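Local coordinates for vesicular integral-membrane protein VIP36 (Canis lupus familiaris, PDB 2DUR) that binds high-mannose glycans, with calcium as cofactor, through its lumenal lectin domain and helps to transport and sort glycoproteins in the early secretory pathway, at residues A[5-10]-A[225-230]; A[62-67]-A[167-172]; A[122-127]-A[145-150]. All coordinates share one frame; numbering follows the deposited sequence.

Contact 1: residues A[5-10]-A[225-230]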
loop_
_atom_site.group_PDB
_atom_site.type_symbol
_atom_site.label_atom_id
_atom_site.label_comp_id
_atom_site.label_asym_id
_atom_site.label_seq_id
_atom_site.Cartn_x
_atom_site.Cartn_y
_atom_site.Cartn_z
ATOM N N HIS A 5 -6.887 -18.797 -7.068
ATOM C CA HIS A 5 -7.054 -18.257 -5.730
ATOM C C HIS A 5 -7.194 -16.733 -5.743
ATOM O O HIS A 5 -7.199 -16.100 -4.678
ATOM C CB HIS A 5 -5.898 -18.693 -4.819
ATOM C CG HIS A 5 -5.711 -20.180 -4.753
ATOM N ND1 HIS A 5 -6.702 -21.032 -4.317
ATOM C CD2 HIS A 5 -4.655 -20.964 -5.079
ATOM C CE1 HIS A 5 -6.263 -22.278 -4.373
ATOM N NE2 HIS A 5 -5.022 -22.263 -4.826
ATOM N N LEU A 6 -7.335 -16.162 -6.942
ATOM C CA LEU A 6 -7.707 -14.740 -7.069
ATOM C C LEU A 6 -9.013 -14.439 -6.358
ATOM O O LEU A 6 -10.027 -15.123 -6.562
ATOM C CB LEU A 6 -7.830 -14.322 -8.541
ATOM C CG LEU A 6 -8.099 -12.829 -8.807
ATOM C CD1 LEU A 6 -6.845 -11.995 -8.537
ATOM C CD2 LEU A 6 -8.593 -12.595 -10.241
ATOM N N LYS A 7 -9.019 -13.398 -5.528
ATOM C CA LYS A 7 -10.258 -12.999 -4.868
ATOM C C LYS A 7 -10.766 -11.736 -5.547
ATOM O O LYS A 7 -10.277 -10.650 -5.287
ATOM C CB LYS A 7 -10.048 -12.800 -3.365
ATOM C CG LYS A 7 -9.849 -14.124 -2.621
ATOM C CD LYS A 7 -11.196 -14.864 -2.535
ATOM C CE LYS A 7 -11.018 -16.346 -2.329
ATOM N NZ LYS A 7 -12.349 -17.027 -2.303
ATOM N N ARG A 8 -11.714 -11.890 -6.469
ATOM C CA ARG A 8 -12.058 -10.754 -7.334
ATOM C C ARG A 8 -12.637 -9.564 -6.571
ATOM O O ARG A 8 -12.431 -8.402 -6.971
ATOM C CB ARG A 8 -12.993 -11.201 -8.471
ATOM C CG ARG A 8 -13.372 -10.099 -9.486
ATOM C CD ARG A 8 -12.189 -9.594 -10.263
ATOM N NE ARG A 8 -12.554 -8.470 -11.125
ATOM C CZ ARG A 8 -12.564 -7.192 -10.742
ATOM N NH1 ARG A 8 -12.240 -6.858 -9.492
ATOM N NH2 ARG A 8 -12.907 -6.241 -11.610
ATOM N N GLU A 9 -13.308 -9.843 -5.462
ATOM C CA GLU A 9 -14.000 -8.819 -4.687
ATOM C C GLU A 9 -13.008 -7.898 -3.947
ATOM O O GLU A 9 -13.368 -6.794 -3.522
ATOM C CB GLU A 9 -15.008 -9.432 -3.714
ATOM C CG GLU A 9 -14.417 -10.223 -2.554
ATOM C CD GLU A 9 -14.120 -11.692 -2.865
ATOM O OE1 GLU A 9 -13.749 -12.053 -4.010
ATOM O OE2 GLU A 9 -14.237 -12.496 -1.916
ATOM N N HIS A 10 -11.777 -8.375 -3.802
ATOM C CA HIS A 10 -10.701 -7.598 -3.164
ATOM C C HIS A 10 -9.678 -7.111 -4.178
ATOM O O HIS A 10 -8.560 -6.669 -3.817
ATOM C CB HIS A 10 -10.029 -8.421 -2.047
ATOM C CG HIS A 10 -10.954 -8.809 -0.934
ATOM N ND1 HIS A 10 -11.773 -7.905 -0.296
ATOM C CD2 HIS A 10 -11.182 -10.010 -0.342
ATOM C CE1 HIS A 10 -12.462 -8.525 0.645
ATOM N NE2 HIS A 10 -12.120 -9.804 0.641
ATOM N N LEU A 225 -5.607 -9.575 -5.445
ATOM C CA LEU A 225 -5.451 -10.180 -4.128
ATOM C C LEU A 225 -5.663 -11.675 -4.246
ATOM O O LEU A 225 -6.729 -12.119 -4.707
ATOM C CB LEU A 225 -6.450 -9.561 -3.148
ATOM C CG LEU A 225 -6.298 -9.865 -1.655
ATOM C CD1 LEU A 225 -6.743 -11.264 -1.318
ATOM C CD2 LEU A 225 -4.883 -9.610 -1.159
ATOM N N PHE A 226 -4.675 -12.440 -3.773
ATOM C CA PHE A 226 -4.740 -13.908 -3.820
ATOM C C PHE A 226 -4.859 -14.500 -2.430
ATOM O O PHE A 226 -4.167 -14.061 -1.511
ATOM C CB PHE A 226 -3.490 -14.448 -4.502
ATOM C CG PHE A 226 -3.345 -13.984 -5.920
ATOM C CD1 PHE A 226 -2.555 -12.882 -6.229
ATOM C CD2 PHE A 226 -4.015 -14.645 -6.949
ATOM C CE1 PHE A 226 -2.423 -12.442 -7.542
ATOM C CE2 PHE A 226 -3.900 -14.203 -8.259
ATOM C CZ PHE A 226 -3.102 -13.110 -8.561
ATOM N N GLN A 227 -5.753 -15.474 -2.274
ATOM C CA GLN A 227 -5.823 -16.242 -1.055
ATOM C C GLN A 227 -4.702 -17.284 -1.070
ATOM O O GLN A 227 -4.521 -18.004 -2.052
ATOM C CB GLN A 227 -7.174 -16.936 -0.931
ATOM C CG GLN A 227 -7.324 -17.749 0.330
ATOM C CD GLN A 227 -8.669 -18.448 0.428
ATOM O OE1 GLN A 227 -9.456 -18.460 -0.526
ATOM N NE2 GLN A 227 -8.945 -19.023 1.587
ATOM N N LEU A 228 -3.928 -17.321 0.007
ATOM C CA LEU A 228 -2.949 -18.377 0.207
ATOM C C LEU A 228 -3.616 -19.510 0.984
ATOM O O LEU A 228 -4.303 -19.280 1.980
ATOM C CB LEU A 228 -1.731 -17.835 0.970
ATOM C CG LEU A 228 -1.048 -16.595 0.376
ATOM C CD1 LEU A 228 0.127 -16.141 1.239
ATOM C CD2 LEU A 228 -0.588 -16.872 -1.042
ATOM N N MET A 229 -3.424 -20.736 0.503
ATOM C CA MET A 229 -4.011 -21.897 1.159
ATOM C C MET A 229 -3.010 -22.381 2.204
ATOM O O MET A 229 -2.057 -23.123 1.909
ATOM C CB MET A 229 -4.368 -22.993 0.144
ATOM C CG MET A 229 -5.320 -22.542 -0.984
ATOM S SD MET A 229 -6.729 -21.522 -0.483
ATOM C CE MET A 229 -7.660 -22.669 0.533
ATOM N N VAL A 230 -3.225 -21.918 3.422
ATOM C CA VAL A 230 -2.313 -22.183 4.519
ATOM C C VAL A 230 -3.095 -22.810 5.658
ATOM O O VAL A 230 -4.160 -22.314 6.067
ATOM C CB VAL A 230 -1.614 -20.881 4.988
ATOM C CG1 VAL A 230 -0.803 -21.124 6.267
ATOM C CG2 VAL A 230 -0.711 -20.326 3.883
HETATM O O HOH W 1 -9.264 -19.517 -3.056
HETATM O O HOH W 2 -12.460 -17.967 0.150
#
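Two straight backbone hydrogen bonds tie the N-terminal segment 5-10 to the end of strand 217-227. The N-H of K7 reaches the O of L225 (N to O 2.7 Å) almost along the C=O axis, and the N-H of Q227 returns to the O of H5 (N to O 2.9 Å) from above the carbonyl plane. L6, opposite F226, thus forms a single beta bridge, an isolated pairing of the lead-in chain with the sheet of a legume-lectin-type beta sandwich; on its other side F226 bonds to E65 of the next strand. The CD1 branch of L6 lies off-centre over the F226 ring (CD1 to CE2 3.7 Å), and CB of H10 packs on CB of L225. Bent at chi2 and chi3, M229 lays its CG over one face of the H5 imidazole (CG to CE1 3.5 Å), a CH-pi contact with SD set obliquely. Polar side chains meet through water. K7 and the fully extended Q227 run side by side; Q227 OE1 accepts from two waters, one also bonded to K7 NZ, the other lying in the H5 ring plane at ND1. H10 ND1 bonds to N55, whereas H10 O, buried against CB of L225 (3.6 Å), has no polar partner.

Contact 2: residues A[62-67]-A[167-172]; sequences KDWEMH and LAVRYS
W64 takes the crowded first torsion, with CG between the backbone N and the carbonyl carbon (chi1 49°), and this lays its indole back across the neighbouring strand. CB of Y171 sits over one face of the six-membered ring of W64 (Y171 CB to W64 CZ2 3.6 Å), a CH-pi contact, while W64 CZ3 runs alongside CG1 of V169 (4.0 Å). The strands are antiparallel neighbours within one sheet of the beta sandwich. W64 with Y171 and M66 with V169 are hydrogen-bonded pairs, each with two nearly straight N-H...O bonds; their side chains enter the core, where F205 meets W64 edge-to-face and I111 of the other sheet touches V169.

The non-hydrogen-bonded pairs E65-R170 and H67-A168 present the other face. There NE2 of H67 donates, with the acceptor in its ring plane, to the anti lone pair of E65 OE1 (2.6 Å, 173°). E65 OE2 lies along the aliphatic part of extended R170 (OE2 to CD 3.4 Å). At the strand end S172 OG donates to D63 OD1 (2.7 Å), and H232 holds OD2. One face is therefore apolar and aromatic, the other mixes charged and polar groups with A168; the E65 carboxylate holds the proton of H67 on NE2 and may raise the pKa of the ring.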
loop_
_atom_site.group_PDB
_atom_site.type_symbol
_atom_site.label_atom_id
_atom_site.label_comp_id
_atom_site.label_asym_id
_atom_site.label_seq_id
_atom_site.Cartn_x
_atom_site.Cartn_y
_atom_site.Cartn_z
ATOM N N LYS A 62 -7.057 -14.879 6.321
ATOM C CA LYS A 62 -5.915 -14.849 7.231
ATOM C C LYS A 62 -4.582 -14.838 6.496
ATOM O O LYS A 62 -3.588 -14.300 6.992
ATOM C CB LYS A 62 -5.953 -16.054 8.172
ATOM C CG LYS A 62 -7.168 -16.121 9.070
ATOM C CD LYS A 62 -7.128 -17.444 9.841
ATOM C CE LYS A 62 -8.362 -17.641 10.684
ATOM N NZ LYS A 62 -9.575 -17.860 9.856
ATOM N N ASP A 63 -4.538 -15.439 5.316
ATOM C CA ASP A 63 -3.292 -15.565 4.571
ATOM C C ASP A 63 -3.497 -15.080 3.145
ATOM O O ASP A 63 -4.307 -15.648 2.393
ATOM C CB ASP A 63 -2.807 -17.024 4.566
ATOM C CG ASP A 63 -2.861 -17.637 5.940
ATOM O OD1 ASP A 63 -1.890 -17.476 6.693
ATOM O OD2 ASP A 63 -3.897 -18.262 6.265
ATOM N N TRP A 64 -2.780 -14.020 2.777
ATOM C CA TRP A 64 -3.035 -13.379 1.493
ATOM C C TRP A 64 -1.797 -12.779 0.865
ATOM O O TRP A 64 -0.763 -12.570 1.527
ATOM C CB TRP A 64 -4.141 -12.329 1.626
ATOM C CG TRP A 64 -3.976 -11.353 2.772
ATOM C CD1 TRP A 64 -4.588 -11.411 3.981
ATOM C CD2 TRP A 64 -3.149 -10.175 2.794
ATOM N NE1 TRP A 64 -4.218 -10.345 4.763
ATOM C CE2 TRP A 64 -3.339 -9.564 4.058
ATOM C CE3 TRP A 64 -2.295 -9.569 1.868
ATOM C CZ2 TRP A 64 -2.678 -8.376 4.428
ATOM C CZ3 TRP A 64 -1.616 -8.389 2.234
ATOM C CH2 TRP A 64 -1.830 -7.805 3.499
ATOM N N GLU A 65 -1.892 -12.514 -0.435
ATOM C CA GLU A 65 -0.805 -11.854 -1.116
ATOM C C GLU A 65 -1.415 -10.903 -2.112
ATOM O O GLU A 65 -2.217 -11.328 -2.955
ATOM C CB GLU A 65 0.109 -12.856 -1.839
ATOM C CG GLU A 65 1.320 -12.211 -2.494
ATOM C CD GLU A 65 2.361 -13.237 -2.951
ATOM O OE1 GLU A 65 2.816 -13.168 -4.110
ATOM O OE2 GLU A 65 2.718 -14.130 -2.142
ATOM N N MET A 66 -1.064 -9.623 -1.977
ATOM C CA MET A 66 -1.549 -8.569 -2.886
ATOM C C MET A 66 -0.475 -8.190 -3.901
ATOM O O MET A 66 0.663 -7.897 -3.546
ATOM C CB MET A 66 -1.937 -7.312 -2.070
ATOM C CG MET A 66 -2.457 -6.148 -2.953
ATOM S SD MET A 66 -4.122 -6.465 -3.586
ATOM C CE MET A 66 -5.162 -5.851 -2.261
ATOM N N HIS A 67 -0.825 -8.212 -5.191
ATOM C CA HIS A 67 0.086 -7.748 -6.211
ATOM C C HIS A 67 -0.412 -6.434 -6.772
ATOM O O HIS A 67 -1.558 -6.331 -7.195
ATOM C CB HIS A 67 0.172 -8.738 -7.371
ATOM C CG HIS A 67 0.755 -10.053 -6.984
ATOM N ND1 HIS A 67 0.838 -11.113 -7.864
ATOM C CD2 HIS A 67 1.269 -10.489 -5.811
ATOM C CE1 HIS A 67 1.386 -12.145 -7.243
ATOM N NE2 HIS A 67 1.660 -11.794 -6.000
ATOM N N LEU A 167 4.561 -4.361 -7.237
ATOM C CA LEU A 167 4.865 -4.653 -5.815
ATOM C C LEU A 167 4.074 -5.855 -5.356
ATOM O O LEU A 167 2.939 -6.038 -5.758
ATOM C CB LEU A 167 4.494 -3.431 -4.943
ATOM C CG LEU A 167 5.165 -3.386 -3.569
ATOM C CD1 LEU A 167 6.576 -2.942 -3.752
ATOM C CD2 LEU A 167 4.415 -2.406 -2.683
ATOM N N ALA A 168 4.671 -6.691 -4.503
ATOM C CA ALA A 168 3.925 -7.756 -3.863
ATOM C C ALA A 168 4.002 -7.582 -2.352
ATOM O O ALA A 168 5.066 -7.266 -1.820
ATOM C CB ALA A 168 4.479 -9.117 -4.273
ATOM N N VAL A 169 2.857 -7.746 -1.695
ATOM C CA VAL A 169 2.781 -7.714 -0.229
ATOM C C VAL A 169 2.117 -8.999 0.201
ATOM O O VAL A 169 0.961 -9.245 -0.118
ATOM C CB VAL A 169 1.954 -6.505 0.279
ATOM C CG1 VAL A 169 1.918 -6.520 1.808
ATOM C CG2 VAL A 169 2.543 -5.162 -0.249
ATOM N N ARG A 170 2.848 -9.805 0.956
ATOM C CA ARG A 170 2.379 -11.124 1.394
ATOM C C ARG A 170 2.269 -11.110 2.910
ATOM O O ARG A 170 3.183 -10.661 3.589
ATOM C CB ARG A 170 3.363 -12.221 0.971
ATOM C CG ARG A 170 2.883 -13.643 1.315
ATOM C CD ARG A 170 3.984 -14.676 0.977
ATOM N NE ARG A 170 3.585 -16.049 1.326
ATOM C CZ ARG A 170 3.761 -16.649 2.513
ATOM N NH1 ARG A 170 4.378 -16.039 3.540
ATOM N NH2 ARG A 170 3.332 -17.903 2.669
ATOM N N TYR A 171 1.155 -11.602 3.426
ATOM C CA TYR A 171 0.994 -11.684 4.855
ATOM C C TYR A 171 0.421 -13.052 5.232
ATOM O O TYR A 171 -0.650 -13.418 4.783
ATOM C CB TYR A 171 0.086 -10.535 5.351
ATOM C CG TYR A 171 -0.081 -10.578 6.853
ATOM C CD1 TYR A 171 1.033 -10.418 7.699
ATOM C CD2 TYR A 171 -1.315 -10.844 7.431
ATOM C CE1 TYR A 171 0.905 -10.480 9.101
ATOM C CE2 TYR A 171 -1.464 -10.931 8.830
ATOM C CZ TYR A 171 -0.345 -10.743 9.655
ATOM O OH TYR A 171 -0.471 -10.814 11.019
ATOM N N SER A 172 1.145 -13.802 6.069
ATOM C CA SER A 172 0.702 -15.134 6.471
ATOM C C SER A 172 1.467 -15.570 7.704
ATOM O O SER A 172 2.718 -15.495 7.719
ATOM C CB SER A 172 0.954 -16.146 5.335
ATOM O OG SER A 172 0.591 -17.475 5.754
#

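Contact 3: residues A[122-127]-A[145-150]. With CA (calcium ion), chain E.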
loop_
_atom_site.group_PDB
_atom_site.type_symbol
_atom_site.label_atom_id
_atom_site.label_comp_id
_atom_site.label_asym_id
_atom_site.label_seq_id
_atom_site.Cartn_x
_atom_site.Cartn_y
_atom_site.Cartn_z
ATOM N N THR A 122 18.618 12.658 6.578
ATOM C CA THR A 122 18.360 11.260 6.258
ATOM C C THR A 122 19.628 10.436 6.036
ATOM O O THR A 122 20.613 10.937 5.489
ATOM C CB THR A 122 17.418 11.105 5.034
ATOM O OG1 THR A 122 17.043 9.727 4.895
ATOM C CG2 THR A 122 18.080 11.600 3.722
ATOM N N GLU A 123 19.578 9.179 6.482
ATOM C CA GLU A 123 20.603 8.181 6.189
ATOM C C GLU A 123 20.114 7.171 5.145
ATOM O O GLU A 123 20.770 6.160 4.901
ATOM C CB GLU A 123 21.030 7.439 7.472
ATOM C CG GLU A 123 21.708 8.319 8.535
ATOM C CD GLU A 123 22.214 7.520 9.741
ATOM O OE1 GLU A 123 21.512 6.576 10.182
ATOM O OE2 GLU A 123 23.312 7.839 10.260
ATOM N N ARG A 124 18.962 7.452 4.536
ATOM C CA ARG A 124 18.359 6.562 3.552
ATOM C C ARG A 124 18.523 7.094 2.114
ATOM O O ARG A 124 18.635 8.305 1.893
ATOM C CB ARG A 124 16.879 6.313 3.902
ATOM C CG ARG A 124 16.721 5.486 5.174
ATOM C CD ARG A 124 15.274 5.280 5.658
ATOM N NE ARG A 124 14.756 6.446 6.353
ATOM C CZ ARG A 124 13.484 6.604 6.704
ATOM N NH1 ARG A 124 12.606 5.644 6.440
ATOM N NH2 ARG A 124 13.094 7.715 7.317
ATOM N N VAL A 125 18.532 6.177 1.150
ATOM C CA VAL A 125 18.514 6.518 -0.271
ATOM C C VAL A 125 17.085 6.368 -0.820
ATOM O O VAL A 125 16.430 5.368 -0.568
ATOM C CB VAL A 125 19.490 5.632 -1.075
ATOM C CG1 VAL A 125 19.355 5.891 -2.564
ATOM C CG2 VAL A 125 20.937 5.868 -0.599
ATOM N N PHE A 126 16.620 7.361 -1.574
ATOM C CA PHE A 126 15.242 7.381 -2.092
ATOM C C PHE A 126 15.167 7.034 -3.594
ATOM O O PHE A 126 16.180 7.160 -4.303
ATOM C CB PHE A 126 14.568 8.739 -1.779
ATOM C CG PHE A 126 14.185 8.884 -0.335
ATOM C CD1 PHE A 126 15.166 8.979 0.647
ATOM C CD2 PHE A 126 12.843 8.868 0.050
ATOM C CE1 PHE A 126 14.822 9.072 2.008
ATOM C CE2 PHE A 126 12.482 8.954 1.402
ATOM C CZ PHE A 126 13.471 9.061 2.384
ATOM N N PRO A 127 13.991 6.582 -4.076
ATOM C CA PRO A 127 12.777 6.296 -3.301
ATOM C C PRO A 127 12.947 5.177 -2.276
ATOM O O PRO A 127 13.808 4.307 -2.425
ATOM C CB PRO A 127 11.765 5.872 -4.356
ATOM C CG PRO A 127 12.287 6.518 -5.634
ATOM C CD PRO A 127 13.761 6.358 -5.515
ATOM N N ASP A 145 10.291 11.560 6.943
ATOM C CA ASP A 145 10.026 10.351 6.149
ATOM C C ASP A 145 9.699 9.144 7.047
ATOM O O ASP A 145 10.115 8.003 6.773
ATOM C CB ASP A 145 11.226 10.026 5.241
ATOM C CG ASP A 145 11.666 11.228 4.417
ATOM O OD1 ASP A 145 12.823 11.656 4.560
ATOM O OD2 ASP A 145 10.832 11.789 3.704
ATOM N N GLY A 146 8.978 9.412 8.132
ATOM C CA GLY A 146 8.570 8.360 9.059
ATOM C C GLY A 146 9.683 7.638 9.777
ATOM O O GLY A 146 9.525 6.489 10.153
ATOM N N ARG A 147 10.805 8.333 9.984
ATOM C CA ARG A 147 11.979 7.735 10.581
ATOM C C ARG A 147 11.668 6.941 11.858
ATOM O O ARG A 147 12.136 5.804 12.031
ATOM C CB ARG A 147 13.007 8.805 10.918
ATOM C CG ARG A 147 14.331 8.160 11.326
ATOM C CD ARG A 147 15.235 9.085 12.029
ATOM N NE ARG A 147 15.897 9.932 11.058
ATOM C CZ ARG A 147 16.814 10.833 11.361
ATOM N NH1 ARG A 147 17.168 11.012 12.621
ATOM N NH2 ARG A 147 17.346 11.574 10.399
ATOM N N TRP A 148 10.871 7.549 12.725
ATOM C CA TRP A 148 10.726 7.046 14.095
ATOM C C TRP A 148 9.792 5.848 14.184
ATOM O O TRP A 148 9.767 5.174 15.195
ATOM C CB TRP A 148 10.170 8.150 15.011
ATOM C CG TRP A 148 10.584 9.533 14.661
ATOM C CD1 TRP A 148 9.784 10.519 14.148
ATOM C CD2 TRP A 148 11.895 10.101 14.781
ATOM N NE1 TRP A 148 10.514 11.661 13.958
ATOM C CE2 TRP A 148 11.813 11.430 14.324
ATOM C CE3 TRP A 148 13.136 9.613 15.243
ATOM C CZ2 TRP A 148 12.934 12.298 14.295
ATOM C CZ3 TRP A 148 14.256 10.480 15.222
ATOM C CH2 TRP A 148 14.131 11.803 14.761
ATOM N N THR A 149 9.041 5.595 13.117
ATOM C CA THR A 149 8.027 4.533 13.115
ATOM C C THR A 149 8.262 3.473 12.024
ATOM O O THR A 149 7.396 2.641 11.785
ATOM C CB THR A 149 6.610 5.116 13.001
ATOM O OG1 THR A 149 6.514 5.993 11.869
ATOM C CG2 THR A 149 6.247 5.895 14.277
ATOM N N GLU A 150 9.414 3.533 11.367
ATOM C CA GLU A 150 9.756 2.516 10.352
ATOM C C GLU A 150 9.995 1.156 10.999
ATOM O O GLU A 150 10.839 1.031 11.882
ATOM C CB GLU A 150 11.018 2.934 9.589
ATOM C CG GLU A 150 11.468 1.840 8.585
ATOM C CD GLU A 150 12.793 2.124 7.888
ATOM O OE1 GLU A 150 13.347 3.227 8.034
ATOM O OE2 GLU A 150 13.287 1.220 7.195
HETATM CA CA CA E . 9.067 11.787 2.125
HETATM O O HOH W 3 14.666 10.036 6.169
HETATM O O HOH W 4 9.716 5.175 6.814
HETATM O O HOH W 5 7.321 12.397 0.535
HETATM O O HOH W 6 7.468 11.643 3.966
#
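R124 carries the contact with one bent side chain. Its CG stands anti to the carbonyl carbon, the chain runs straight through chi2, and a turn at chi3 (-79°) swings the guanidinium toward the 145-150 loop. R124 NH2 donates to the backbone O of D145 (3.0 Å) along a bent path (143°), approaching from well above the carbonyl plane and passing close to CA of R147. R124 NH1 forms a salt bridge with OE1 of E150 (3.0 Å): the extended glutamate meets the arginine tip to tip, the planes of guanidinium and carboxylate 18° apart, while its OE2 is bonded to Y128. A water in the guanidinium plane links NH1 to the D145 carbonyl.

The two loops flank the calcium site of this L-type lectin. D145, its CG anti to the carbonyl carbon, binds the ion through OD2 (2.4 Å); D114, Y116 O and N118 also bind, with two waters. OD1 turns the other way, to the backbone N of D119 and to a water that donates to it and accepts from T122 OG1. T122 OG1, anti to its own backbone N, also accepts from the backbone N of R124 (N to OG1 3.0 Å) in an ST turn. F126 points its CZ at the D145 carboxylate (F126 CZ to D145 OD1 3.4 Å). R147, likewise bent at chi3, sends NH2 to a salt bridge with D119.

The three contacts illustrate how a legume-lectin-type sandwich separates framework from site. Contacts 1 and 2 share the eight-stranded sheet, where 217-227 and 64-73 are neighbours; their centres are 9 Å apart, and a probable backbone bond from L228 to D63 helps join them directly, making a continuous run from the N-terminal segment through three strands. Contact 3 belongs to the loops around strand 128-135 of the other sheet, with its centre about 32 Å from that of contact 1 and 23 Å from that of contact 2. In sequence, contact 1 encloses contact 2, which encloses contact 3, so the ends of the domain meet in the sheet, while the calcium loops lie on the other side of the chain's centre from contact 1.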